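Local coordinates for protein bradyzoite pseudokinase 1 (Toxoplasma gondii, PDB 6M7Z) that is a pseudokinase of a divergent kinase family lacking the glycine-rich loop, and is probably linked to the membrane ultrastructure of the parasitophorous vacuole, at residues G48-V54 with G75-R81; V177-V183 with A309-R313; E94-Y98 with Y123-P127; L166-I170 with H228-D233. All coordinates share one frame. Residues are numbered along the deposited sequence.

Contact 1 (G48-V54 with G75-R81). With EDO (1,2-ethanediol), chain H.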
loop_
_atom_site.group_PDB
_atom_site.type_symbol
_atom_site.label_atom_id
_atom_site.label_comp_id
_atom_site.label_asym_id
_atom_site.label_seq_id
_atom_site.Cartn_x
_atom_site.Cartn_y
_atom_site.Cartn_z
ATOM N N GLY A 48 -7.325 12.076 -7.510
ATOM C CA GLY A 48 -7.789 10.830 -6.882
ATOM C C GLY A 48 -8.247 11.068 -5.447
ATOM O O GLY A 48 -9.047 11.977 -5.171
ATOM N N SER A 49 -7.724 10.276 -4.509
ATOM C CA SER A 49 -8.087 10.414 -3.104
ATOM C C SER A 49 -7.197 11.471 -2.429
ATOM O O SER A 49 -6.115 11.812 -2.893
ATOM C CB SER A 49 -8.001 9.092 -2.388
ATOM O OG SER A 49 -6.671 8.610 -2.329
ATOM N N THR A 50 -7.680 11.966 -1.290
ATOM C CA THR A 50 -6.985 12.889 -0.439
ATOM C C THR A 50 -6.767 12.195 0.908
ATOM O O THR A 50 -7.628 11.471 1.396
ATOM C CB THR A 50 -7.825 14.155 -0.317
ATOM O OG1 THR A 50 -8.047 14.536 -1.683
ATOM C CG2 THR A 50 -7.212 15.232 0.557
ATOM N N THR A 51 -5.578 12.403 1.470
ATOM C CA THR A 51 -5.191 11.793 2.722
ATOM C C THR A 51 -5.197 12.880 3.792
ATOM O O THR A 51 -4.641 13.959 3.569
ATOM C CB THR A 51 -3.818 11.122 2.617
ATOM O OG1 THR A 51 -3.984 10.022 1.727
ATOM C CG2 THR A 51 -3.275 10.633 3.942
ATOM N N VAL A 52 -5.828 12.577 4.934
ATOM C CA VAL A 52 -5.777 13.430 6.093
ATOM C C VAL A 52 -5.188 12.626 7.251
ATOM O O VAL A 52 -5.754 11.600 7.615
ATOM C CB VAL A 52 -7.173 13.964 6.454
ATOM C CG1 VAL A 52 -7.094 14.894 7.646
ATOM C CG2 VAL A 52 -7.841 14.656 5.286
ATOM N N ASN A 53 -4.103 13.116 7.867
ATOM C CA ASN A 53 -3.547 12.442 9.042
ATOM C C ASN A 53 -4.291 12.907 10.287
ATOM O O ASN A 53 -4.571 14.081 10.420
ATOM C CB ASN A 53 -2.063 12.711 9.238
ATOM C CG ASN A 53 -1.232 12.203 8.084
ATOM O OD1 ASN A 53 -1.645 11.340 7.307
ATOM N ND2 ASN A 53 -0.042 12.753 7.957
ATOM N N VAL A 54 -4.596 11.960 11.189
ATOM C CA VAL A 54 -5.126 12.287 12.504
ATOM C C VAL A 54 -4.182 11.681 13.549
ATOM O O VAL A 54 -4.331 10.522 13.940
ATOM C CB VAL A 54 -6.574 11.803 12.670
ATOM C CG1 VAL A 54 -7.174 12.282 13.985
ATOM C CG2 VAL A 54 -7.440 12.225 11.495
ATOM N N GLY A 75 -1.760 6.781 15.951
ATOM C CA GLY A 75 -2.565 7.672 15.118
ATOM C C GLY A 75 -3.178 6.938 13.935
ATOM O O GLY A 75 -2.845 5.786 13.692
ATOM N N VAL A 76 -4.077 7.610 13.205
ATOM C CA VAL A 76 -4.688 7.037 12.004
ATOM C C VAL A 76 -4.618 8.055 10.867
ATOM O O VAL A 76 -4.440 9.247 11.070
ATOM C CB VAL A 76 -6.145 6.584 12.229
ATOM C CG1 VAL A 76 -6.254 5.563 13.352
ATOM C CG2 VAL A 76 -7.091 7.755 12.464
ATOM N N SER A 77 -4.773 7.542 9.655
ATOM C CA SER A 77 -4.953 8.376 8.475
ATOM C C SER A 77 -6.248 7.986 7.762
ATOM O O SER A 77 -6.699 6.856 7.820
ATOM C CB SER A 77 -3.766 8.286 7.562
ATOM O OG SER A 77 -3.562 6.939 7.175
ATOM N N ALA A 78 -6.866 8.983 7.140
ATOM C CA ALA A 78 -8.114 8.812 6.420
ATOM C C ALA A 78 -7.869 9.108 4.937
ATOM O O ALA A 78 -7.282 10.113 4.572
ATOM C CB ALA A 78 -9.163 9.719 6.997
ATOM N N LYS A 79 -8.290 8.173 4.095
ATOM C CA LYS A 79 -8.322 8.331 2.660
ATOM C C LYS A 79 -9.752 8.707 2.277
ATOM O O LYS A 79 -10.682 7.927 2.494
ATOM C CB LYS A 79 -7.876 7.009 2.024
ATOM C CG LYS A 79 -7.192 7.137 0.688
ATOM C CD LYS A 79 -6.698 5.812 0.100
ATOM C CE LYS A 79 -5.545 5.164 0.837
ATOM N NZ LYS A 79 -5.497 3.698 0.610
ATOM N N VAL A 80 -9.938 9.895 1.719
ATOM C CA VAL A 80 -11.272 10.396 1.412
ATOM C C VAL A 80 -11.406 10.607 -0.100
ATOM O O VAL A 80 -10.456 11.017 -0.760
ATOM C CB VAL A 80 -11.584 11.685 2.187
ATOM C CG1 VAL A 80 -11.318 11.490 3.654
ATOM C CG2 VAL A 80 -10.814 12.878 1.699
ATOM N N ARG A 81 -12.591 10.305 -0.631
ATOM C CA ARG A 81 -12.922 10.516 -2.034
ATOM C C ARG A 81 -14.321 11.138 -2.115
ATOM O O ARG A 81 -15.242 10.756 -1.370
ATOM C CB ARG A 81 -12.940 9.213 -2.837
ATOM C CG ARG A 81 -11.580 8.656 -3.249
ATOM C CD ARG A 81 -11.662 7.486 -4.193
ATOM N NE ARG A 81 -10.535 7.351 -5.124
ATOM C CZ ARG A 81 -9.455 6.601 -4.910
ATOM N NH1 ARG A 81 -9.237 6.094 -3.706
ATOM N NH2 ARG A 81 -8.628 6.325 -5.909
HETATM C C1 EDO H . -12.156 6.015 -0.718
HETATM O O1 EDO H . -12.191 6.722 0.538
HETATM C C2 EDO H . -10.698 5.751 -1.092
HETATM O O2 EDO H . -10.559 5.016 -2.319
#
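Strands 50-54 and 76-81 run antiparallel, their axes 4.6 Å apart at closest approach and their directions 158° from one another. Three hydrogen-bonded pairs, Thr50-Val80, Val52-Ala78 and Val54-Val76, exchange two backbone bonds each. The shortest is Val54 N to Val76 O at 2.7 Å. Thr50 N to Val80 O is 3.0 Å. Gly75, the first residue after a helix, has positive phi; a side chain there would also crowd Val54 O. One sheet face carries Thr50, Val52, Val54, Val76 and Val80, beta-branched residues suited to an extended backbone, and the small Ala78, which leaves room for helix 33-39. On the other face lie Thr51, Asn53, Ser77 and Lys79, whose amine forms a salt bridge with Glu94. Arg81, paired with Asp189, lays its guanidinium face near Ser49 CB, while an ethanediol donates from O1 to Lys79 O (2.7 Å). This is the kinase N-lobe sheet, in which Lys79 probably corresponds to the beta3 lysine that pairs with the helix C glutamate.

Contact 2 (V177-V183 with A309-R313)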
loop_
_atom_site.group_PDB
_atom_site.type_symbol
_atom_site.label_atom_id
_atom_site.label_comp_id
_atom_site.label_asym_id
_atom_site.label_seq_id
_atom_site.Cartn_x
_atom_site.Cartn_y
_atom_site.Cartn_z
ATOM N N VAL A 177 5.844 2.179 5.720
ATOM C CA VAL A 177 6.382 1.570 6.905
ATOM C C VAL A 177 5.388 1.821 8.036
ATOM O O VAL A 177 5.121 2.969 8.365
ATOM C CB VAL A 177 7.768 2.147 7.250
ATOM C CG1 VAL A 177 8.340 1.480 8.497
ATOM C CG2 VAL A 177 8.740 2.039 6.080
ATOM N N LEU A 178 4.832 0.744 8.607
ATOM C CA LEU A 178 3.871 0.879 9.699
ATOM C C LEU A 178 4.635 1.226 10.975
ATOM O O LEU A 178 5.862 1.072 11.051
ATOM C CB LEU A 178 3.072 -0.418 9.846
ATOM C CG LEU A 178 2.191 -0.792 8.645
ATOM C CD1 LEU A 178 1.394 -2.058 8.928
ATOM C CD2 LEU A 178 1.262 0.353 8.275
ATOM N N PRO A 179 3.950 1.756 12.020
ATOM C CA PRO A 179 4.614 2.058 13.289
ATOM C C PRO A 179 5.419 0.881 13.870
ATOM O O PRO A 179 6.501 1.114 14.398
ATOM C CB PRO A 179 3.468 2.489 14.195
ATOM C CG PRO A 179 2.472 3.082 13.228
ATOM C CD PRO A 179 2.544 2.181 12.010
ATOM N N ASP A 180 4.955 -0.364 13.712
ATOM C CA ASP A 180 5.711 -1.490 14.273
ATOM C C ASP A 180 6.921 -1.860 13.387
ATOM O O ASP A 180 7.676 -2.777 13.734
ATOM C CB ASP A 180 4.798 -2.685 14.577
ATOM C CG ASP A 180 4.230 -3.386 13.357
ATOM O OD1 ASP A 180 4.576 -2.964 12.210
ATOM O OD2 ASP A 180 3.437 -4.340 13.571
ATOM N N GLY A 181 7.101 -1.179 12.245
ATOM C CA GLY A 181 8.269 -1.376 11.355
ATOM C C GLY A 181 8.014 -2.342 10.201
ATOM O O GLY A 181 8.919 -2.548 9.368
ATOM N N THR A 182 6.819 -2.952 10.138
ATOM C CA THR A 182 6.411 -3.772 8.996
ATOM C C THR A 182 6.337 -2.883 7.750
ATOM O O THR A 182 5.819 -1.769 7.829
ATOM C CB THR A 182 5.036 -4.420 9.216
ATOM O OG1 THR A 182 4.984 -5.006 10.511
ATOM C CG2 THR A 182 4.709 -5.489 8.195
ATOM N N VAL A 183 6.864 -3.373 6.623
ATOM C CA VAL A 183 6.754 -2.690 5.343
ATOM C C VAL A 183 5.654 -3.381 4.538
ATOM O O VAL A 183 5.728 -4.570 4.307
ATOM C CB VAL A 183 8.092 -2.688 4.588
ATOM C CG1 VAL A 183 7.960 -2.118 3.192
ATOM C CG2 VAL A 183 9.161 -1.956 5.370
ATOM N N ALA A 309 9.808 -9.402 8.906
ATOM C CA ALA A 309 10.955 -8.623 8.466
ATOM C C ALA A 309 10.838 -7.181 8.980
ATOM O O ALA A 309 9.748 -6.627 9.095
ATOM C CB ALA A 309 11.101 -8.666 6.969
ATOM N N ARG A 310 11.998 -6.594 9.301
ATOM C CA ARG A 310 12.111 -5.231 9.778
ATOM C C ARG A 310 13.325 -4.620 9.082
ATOM O O ARG A 310 14.380 -4.418 9.684
ATOM C CB ARG A 310 12.216 -5.212 11.304
ATOM C CG ARG A 310 10.977 -5.724 12.038
ATOM C CD ARG A 310 9.787 -4.800 11.895
ATOM N NE ARG A 310 8.628 -5.222 12.670
ATOM C CZ ARG A 310 7.799 -6.201 12.319
ATOM N NH1 ARG A 310 7.984 -6.864 11.185
ATOM N NH2 ARG A 310 6.780 -6.508 13.104
ATOM N N PRO A 311 13.206 -4.295 7.776
ATOM C CA PRO A 311 14.338 -3.811 6.992
ATOM C C PRO A 311 14.957 -2.492 7.494
ATOM O O PRO A 311 16.093 -2.185 7.122
ATOM C CB PRO A 311 13.761 -3.558 5.585
ATOM C CG PRO A 311 12.400 -4.241 5.568
ATOM C CD PRO A 311 11.954 -4.324 7.007
ATOM N N PHE A 312 14.206 -1.727 8.307
ATOM C CA PHE A 312 14.599 -0.390 8.753
ATOM C C PHE A 312 15.067 -0.374 10.216
ATOM O O PHE A 312 15.371 0.694 10.723
ATOM C CB PHE A 312 13.452 0.608 8.557
ATOM C CG PHE A 312 13.160 0.956 7.120
ATOM C CD1 PHE A 312 13.920 1.903 6.453
ATOM C CD2 PHE A 312 12.125 0.336 6.428
ATOM C CE1 PHE A 312 13.668 2.206 5.123
ATOM C CE2 PHE A 312 11.885 0.633 5.098
ATOM C CZ PHE A 312 12.644 1.575 4.458
ATOM N N ARG A 313 15.179 -1.542 10.874
ATOM C CA ARG A 313 15.872 -1.655 12.182
ATOM C C ARG A 313 17.391 -1.746 11.961
ATOM O O ARG A 313 17.828 -2.313 10.971
ATOM C CB ARG A 313 15.379 -2.891 12.945
ATOM C CG ARG A 313 14.499 -2.572 14.142
ATOM C CD ARG A 313 13.882 -3.826 14.746
ATOM N NE ARG A 313 13.369 -3.644 16.099
ATOM C CZ ARG A 313 12.425 -4.396 16.668
ATOM N NH1 ARG A 313 11.747 -5.278 15.952
ATOM N NH2 ARG A 313 12.154 -4.255 17.954
HETATM O O HOH W 1 11.647 -2.041 9.414
#
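A side-chainless residue receives the aliphatic part of an arginine: Arg310 CD lies 3.5 Å from Gly181 C, and a CB modelled on Gly181 would clash with that methylene. The turn's own geometry requires glycine too. Leu178 to Gly181 form a type I turn, Gly181 N bonding to Leu178 O (2.8 Å) and Leu178 N to Thr182 O (2.8 Å), the pattern of a hairpin with a G1 bulge, where the bulge residue has positive phi. Asp180 stiffens it as an Asx turn, its OD1 accepting from Thr182 N (3.1 Å) and Thr182 OG1 (2.7 Å). Arg310 NE makes a weak hydrogen bond to Asp180 O (2.8 Å), while its NH1 holds Ala309 O (2.7 Å) and Gly307 O. A water donates to Gly181 O and accepts from Phe312 N, both at 2.8 Å. Beside the polar part, Phe312 CE2 touches Val177 CG2 (3.6 Å) and Val183 CG2 (3.8 Å), and Pro311 CG meets Val183 CG2 (4.0 Å). The hairpin belongs to the C-lobe, and the C-terminal segment after helix 301-306 docks on it. Asp180 OD2 and Arg310 NH2, 4.0 Å apart, add a longer-range attraction of charges. Taken together, the join rests on apolar packing, one weak direct bond and a water bridge.

Contact 3 (E94-Y98 with Y123-P127). With EDO (1,2-ethanediol), chain H.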
loop_
_atom_site.group_PDB
_atom_site.type_symbol
_atom_site.label_atom_id
_atom_site.label_comp_id
_atom_site.label_asym_id
_atom_site.label_seq_id
_atom_site.Cartn_x
_atom_site.Cartn_y
_atom_site.Cartn_z
ATOM N N GLU A 94 -12.226 0.867 -3.786
ATOM C CA GLU A 94 -11.212 0.496 -2.822
ATOM C C GLU A 94 -11.879 -0.075 -1.561
ATOM O O GLU A 94 -11.462 -1.115 -1.054
ATOM C CB GLU A 94 -10.277 1.672 -2.529
ATOM C CG GLU A 94 -9.004 1.232 -1.840
ATOM C CD GLU A 94 -7.984 2.320 -1.521
ATOM O OE1 GLU A 94 -8.262 3.534 -1.856
ATOM O OE2 GLU A 94 -6.914 1.966 -0.942
ATOM N N PRO A 95 -12.920 0.566 -0.982
ATOM C CA PRO A 95 -13.661 -0.059 0.119
ATOM C C PRO A 95 -14.162 -1.472 -0.217
ATOM O O PRO A 95 -14.097 -2.387 0.631
ATOM C CB PRO A 95 -14.833 0.901 0.344
ATOM C CG PRO A 95 -14.282 2.257 -0.121
ATOM C CD PRO A 95 -13.393 1.931 -1.300
ATOM N N TYR A 96 -14.648 -1.655 -1.450
ATOM C CA TYR A 96 -15.125 -2.954 -1.883
ATOM C C TYR A 96 -13.991 -3.989 -1.791
ATOM O O TYR A 96 -14.201 -5.068 -1.238
ATOM C CB TYR A 96 -15.688 -2.861 -3.303
ATOM C CG TYR A 96 -16.233 -4.156 -3.841
ATOM C CD1 TYR A 96 -15.413 -5.075 -4.460
ATOM C CD2 TYR A 96 -17.572 -4.469 -3.724
ATOM C CE1 TYR A 96 -15.922 -6.256 -4.980
ATOM C CE2 TYR A 96 -18.090 -5.657 -4.206
ATOM C CZ TYR A 96 -17.262 -6.560 -4.836
ATOM O OH TYR A 96 -17.759 -7.738 -5.317
ATOM N N LEU A 97 -12.808 -3.682 -2.346
ATOM C CA LEU A 97 -11.671 -4.603 -2.265
ATOM C C LEU A 97 -11.406 -4.986 -0.809
ATOM O O LEU A 97 -11.239 -6.156 -0.517
ATOM C CB LEU A 97 -10.403 -3.983 -2.853
ATOM C CG LEU A 97 -10.356 -3.797 -4.362
ATOM C CD1 LEU A 97 -8.945 -3.367 -4.781
ATOM C CD2 LEU A 97 -10.731 -5.068 -5.112
ATOM N N TYR A 98 -11.365 -3.999 0.086
ATOM C CA TYR A 98 -11.005 -4.263 1.483
ATOM C C TYR A 98 -12.062 -5.137 2.160
ATOM O O TYR A 98 -11.693 -6.001 2.949
ATOM C CB TYR A 98 -10.744 -2.966 2.262
ATOM C CG TYR A 98 -9.317 -2.490 2.148
ATOM C CD1 TYR A 98 -8.303 -3.141 2.825
ATOM C CD2 TYR A 98 -8.971 -1.413 1.352
ATOM C CE1 TYR A 98 -6.984 -2.725 2.741
ATOM C CE2 TYR A 98 -7.657 -0.983 1.253
ATOM C CZ TYR A 98 -6.654 -1.636 1.957
ATOM O OH TYR A 98 -5.352 -1.221 1.870
ATOM N N TYR A 123 -14.772 7.153 3.071
ATOM C CA TYR A 123 -13.617 7.168 3.945
ATOM C C TYR A 123 -13.037 5.748 4.078
ATOM O O TYR A 123 -13.783 4.778 4.190
ATOM C CB TYR A 123 -13.972 7.635 5.354
ATOM C CG TYR A 123 -14.566 9.009 5.491
ATOM C CD1 TYR A 123 -15.875 9.266 5.119
ATOM C CD2 TYR A 123 -13.853 10.030 6.073
ATOM C CE1 TYR A 123 -16.439 10.520 5.267
ATOM C CE2 TYR A 123 -14.397 11.298 6.227
ATOM C CZ TYR A 123 -15.702 11.537 5.844
ATOM O OH TYR A 123 -16.248 12.780 5.996
ATOM N N ILE A 124 -11.708 5.637 4.063
ATOM C CA ILE A 124 -10.994 4.463 4.486
ATOM C C ILE A 124 -9.968 4.905 5.528
ATOM O O ILE A 124 -9.162 5.784 5.258
ATOM C CB ILE A 124 -10.272 3.746 3.326
ATOM C CG1 ILE A 124 -11.227 3.331 2.217
ATOM C CG2 ILE A 124 -9.468 2.546 3.847
ATOM C CD1 ILE A 124 -10.539 2.572 1.104
ATOM N N PHE A 125 -9.989 4.269 6.694
ATOM C CA PHE A 125 -9.034 4.558 7.730
ATOM C C PHE A 125 -7.897 3.526 7.646
ATOM O O PHE A 125 -8.108 2.348 7.344
ATOM C CB PHE A 125 -9.749 4.629 9.077
ATOM C CG PHE A 125 -10.637 5.843 9.227
ATOM C CD1 PHE A 125 -11.948 5.829 8.779
ATOM C CD2 PHE A 125 -10.146 7.019 9.778
ATOM C CE1 PHE A 125 -12.746 6.962 8.877
ATOM C CE2 PHE A 125 -10.944 8.151 9.869
ATOM C CZ PHE A 125 -12.250 8.122 9.427
ATOM N N HIS A 126 -6.673 4.009 7.870
ATOM C CA HIS A 126 -5.466 3.207 7.909
ATOM C C HIS A 126 -4.689 3.548 9.169
ATOM O O HIS A 126 -4.827 4.642 9.700
ATOM C CB HIS A 126 -4.568 3.482 6.694
ATOM C CG HIS A 126 -5.167 3.096 5.392
ATOM N ND1 HIS A 126 -5.463 1.795 5.084
ATOM C CD2 HIS A 126 -5.503 3.841 4.319
ATOM C CE1 HIS A 126 -5.979 1.749 3.865
ATOM N NE2 HIS A 126 -6.031 2.999 3.382
ATOM N N PRO A 127 -3.781 2.659 9.629
ATOM C CA PRO A 127 -2.801 3.047 10.630
ATOM C C PRO A 127 -1.992 4.205 10.031
ATOM O O PRO A 127 -1.752 4.227 8.815
ATOM C CB PRO A 127 -1.928 1.808 10.838
ATOM C CG PRO A 127 -2.666 0.667 10.181
ATOM C CD PRO A 127 -3.602 1.276 9.161
HETATM C C1 EDO H . -12.156 6.015 -0.718
HETATM O O1 EDO H . -12.191 6.722 0.538
HETATM C C2 EDO H . -10.698 5.751 -1.092
HETATM O O2 EDO H . -10.559 5.016 -2.319
#
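Ile124 reaches its CD1 across to helix 94-98, packing 3.6 Å from Glu94 CG and 3.8 Å from Pro95 CD, with Tyr98 CD2 a little farther from the same CD1 at 4.3 Å. The helix probably corresponds to helix C of the kinase N-lobe, laid on the central sheet; the axis of segment 94-98 passes 9.6 Å from that of strand 123-127, their directions 52° apart. A long, beta-branched isoleucine suits the interface, since it fits a strand yet spans the gap to the helix. Proline lacks an amide hydrogen, in keeping with the kink at 94-95, and its compact ring gives Ile124 an apolar surface. The carboxylate of Glu94 forms a salt bridge with Lys79, the pair that in active kinases marks an inward helix C, and its OE1 accepts from ethanediol O2 (2.8 Å). One turn on, Tyr98 faces His126 in an offset edge-to-face pair, the histidine presenting its edge, with centroids 5.8 Å apart and planes at 60°. Both rings are fixed by polar ends, Tyr98 OH on Leu110 O and His126 ND1 on Pro111 O. Where the two side chains come closest, Tyr98 OH stands 3.6 Å from His126 CE1.

Contact 4 (L166-I170 with H228-D233)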
loop_
_atom_site.group_PDB
_atom_site.type_symbol
_atom_site.label_atom_id
_atom_site.label_comp_id
_atom_site.label_asym_id
_atom_site.label_seq_id
_atom_site.Cartn_x
_atom_site.Cartn_y
_atom_site.Cartn_z
ATOM N N LEU A 166 -3.650 -8.000 -9.937
ATOM C CA LEU A 166 -2.528 -7.142 -10.302
ATOM C C LEU A 166 -2.637 -5.832 -9.524
ATOM O O LEU A 166 -3.765 -5.373 -9.215
ATOM C CB LEU A 166 -2.592 -6.831 -11.792
ATOM C CG LEU A 166 -2.356 -8.027 -12.710
ATOM C CD1 LEU A 166 -2.490 -7.650 -14.167
ATOM C CD2 LEU A 166 -0.999 -8.659 -12.459
ATOM N N HIS A 167 -1.470 -5.209 -9.255
ATOM C CA HIS A 167 -1.430 -3.899 -8.609
ATOM C C HIS A 167 -1.686 -2.793 -9.637
ATOM O O HIS A 167 -2.570 -1.948 -9.445
ATOM C CB HIS A 167 -0.110 -3.692 -7.870
ATOM C CG HIS A 167 -0.098 -2.443 -7.050
ATOM N ND1 HIS A 167 0.039 -1.200 -7.619
ATOM C CD2 HIS A 167 -0.221 -2.237 -5.716
ATOM C CE1 HIS A 167 0.032 -0.288 -6.667
ATOM N NE2 HIS A 167 -0.159 -0.891 -5.500
ATOM N N ARG A 168 -0.849 -2.787 -10.679
ATOM C CA ARG A 168 -0.953 -1.938 -11.891
ATOM C C ARG A 168 -0.328 -0.547 -11.717
ATOM O O ARG A 168 -0.213 0.118 -12.709
ATOM C CB ARG A 168 -2.397 -1.819 -12.397
ATOM C CG ARG A 168 -3.037 -3.160 -12.750
ATOM C CD ARG A 168 -4.256 -3.024 -13.655
ATOM N NE ARG A 168 -5.317 -2.258 -12.997
ATOM C CZ ARG A 168 -6.129 -1.391 -13.607
ATOM N NH1 ARG A 168 -6.221 -1.381 -14.935
ATOM N NH2 ARG A 168 -6.792 -0.511 -12.877
ATOM N N SER A 169 0.113 -0.121 -10.522
ATOM C CA SER A 169 0.737 1.213 -10.372
ATOM C C SER A 169 1.882 1.207 -9.339
ATOM O O SER A 169 2.043 2.149 -8.573
ATOM C CB SER A 169 -0.319 2.245 -10.035
ATOM O OG SER A 169 -0.945 1.996 -8.776
ATOM N N ILE A 170 2.708 0.160 -9.353
ATOM C CA ILE A 170 3.753 0.026 -8.362
ATOM C C ILE A 170 4.829 1.098 -8.569
ATOM O O ILE A 170 5.306 1.326 -9.678
ATOM C CB ILE A 170 4.368 -1.383 -8.379
ATOM C CG1 ILE A 170 3.392 -2.409 -7.799
ATOM C CG2 ILE A 170 5.703 -1.419 -7.637
ATOM C CD1 ILE A 170 3.628 -3.800 -8.377
ATOM N N HIS A 228 -2.463 -5.132 -19.109
ATOM C CA HIS A 228 -1.742 -5.389 -17.853
ATOM C C HIS A 228 -1.704 -6.893 -17.536
ATOM O O HIS A 228 -2.727 -7.572 -17.578
ATOM C CB HIS A 228 -2.395 -4.637 -16.680
ATOM C CG HIS A 228 -2.196 -3.162 -16.716
ATOM N ND1 HIS A 228 -3.072 -2.306 -17.371
ATOM C CD2 HIS A 228 -1.232 -2.390 -16.171
ATOM C CE1 HIS A 228 -2.643 -1.065 -17.234
ATOM N NE2 HIS A 228 -1.524 -1.087 -16.494
ATOM N N THR A 229 -0.516 -7.381 -17.162
ATOM C CA THR A 229 -0.243 -8.788 -16.833
ATOM C C THR A 229 0.718 -8.850 -15.638
ATOM O O THR A 229 1.222 -7.807 -15.171
ATOM C CB THR A 229 0.362 -9.544 -18.023
ATOM O OG1 THR A 229 1.664 -9.000 -18.238
ATOM C CG2 THR A 229 -0.456 -9.416 -19.286
ATOM N N VAL A 230 0.985 -10.067 -15.158
ATOM C CA VAL A 230 1.923 -10.253 -14.056
ATOM C C VAL A 230 3.279 -9.632 -14.430
ATOM O O VAL A 230 3.958 -9.065 -13.556
ATOM C CB VAL A 230 2.047 -11.718 -13.577
ATOM C CG1 VAL A 230 0.801 -12.124 -12.824
ATOM C CG2 VAL A 230 2.396 -12.756 -14.647
ATOM N N LYS A 231 3.646 -9.700 -15.714
ATOM C CA LYS A 231 4.946 -9.220 -16.180
ATOM C C LYS A 231 5.011 -7.685 -16.161
ATOM O O LYS A 231 6.105 -7.129 -16.014
ATOM C CB LYS A 231 5.275 -9.784 -17.573
ATOM C CG LYS A 231 5.553 -11.284 -17.642
ATOM C CD LYS A 231 6.512 -11.794 -16.584
ATOM C CE LYS A 231 7.009 -13.203 -16.831
ATOM N NZ LYS A 231 7.775 -13.274 -18.094
ATOM N N SER A 232 3.875 -6.998 -16.298
ATOM C CA SER A 232 3.902 -5.527 -16.225
ATOM C C SER A 232 4.118 -5.073 -14.767
ATOM O O SER A 232 4.808 -4.099 -14.535
ATOM C CB SER A 232 2.685 -4.871 -16.875
ATOM O OG SER A 232 1.460 -5.424 -16.397
ATOM N N ASP A 233 3.577 -5.806 -13.790
ATOM C CA ASP A 233 3.880 -5.566 -12.360
ATOM C C ASP A 233 5.373 -5.826 -12.095
ATOM O O ASP A 233 5.992 -5.074 -11.333
ATOM C CB ASP A 233 2.984 -6.382 -11.426
ATOM C CG ASP A 233 1.641 -5.731 -11.085
ATOM O OD1 ASP A 233 1.392 -4.569 -11.539
ATOM O OD2 ASP A 233 0.848 -6.381 -10.340
HETATM O O HOH W 2 2.600 -2.096 -11.761
#
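His228 opens segment 228-233 with its ring face against Arg168 CD in a CH-pi contact (3.9 Å to the ring centroid), while His228 O meets Leu166 CD1 at 3.4 Å. Thr229 is the N-cap of helix 230-248, its OG1 accepting weakly from Lys231 N (3.3 Å). Val230 then packs CG1 against Leu166 CD2 (3.9 Å), and Ser232 OG donates to Thr229 O (2.7 Å), tightening the first turn. Asp233 follows and does the main work: OD2 accepts from His167 N (2.8 Å) and OD1 from Arg168 N (3.0 Å), so this short side chain clamps two successive amides with its two oxygens. A water links OD1 to Ile170 N, weakly at the latter, and His161 also bonds OD2. This matches the conserved helix F aspartate that holds the HRD motif of kinases. Here that motif reads His167-Arg168-Ser169. Serine takes the place of the catalytic aspartate, so the chemistry implies that the scaffold of the catalytic loop persists although its usual catalytic carboxylate is missing.

Contacts 1 and 3 belong to the N-lobe and share one sheet, strands 76-82 and 121-127 being neighbours; the salt bridge of Lys79 NZ with Glu94 OE2 (2.7 Å) joins them, and both touch the same ethanediol. Contact 3 is buried and mostly apolar or aromatic, whereas contact 1 is partly buried and built on backbone hydrogen bonds. Contacts 2 and 4 lie in the C-lobe, with centres about 24 Å apart. Both are partly buried: contact 2 joins two loops through packing and water, contact 4 a loop to the start of helix 230-248 through a carboxylate binding amides. Contacts 1 and 4, with centres about 25 Å apart, lie on opposite sides of the chain's centre.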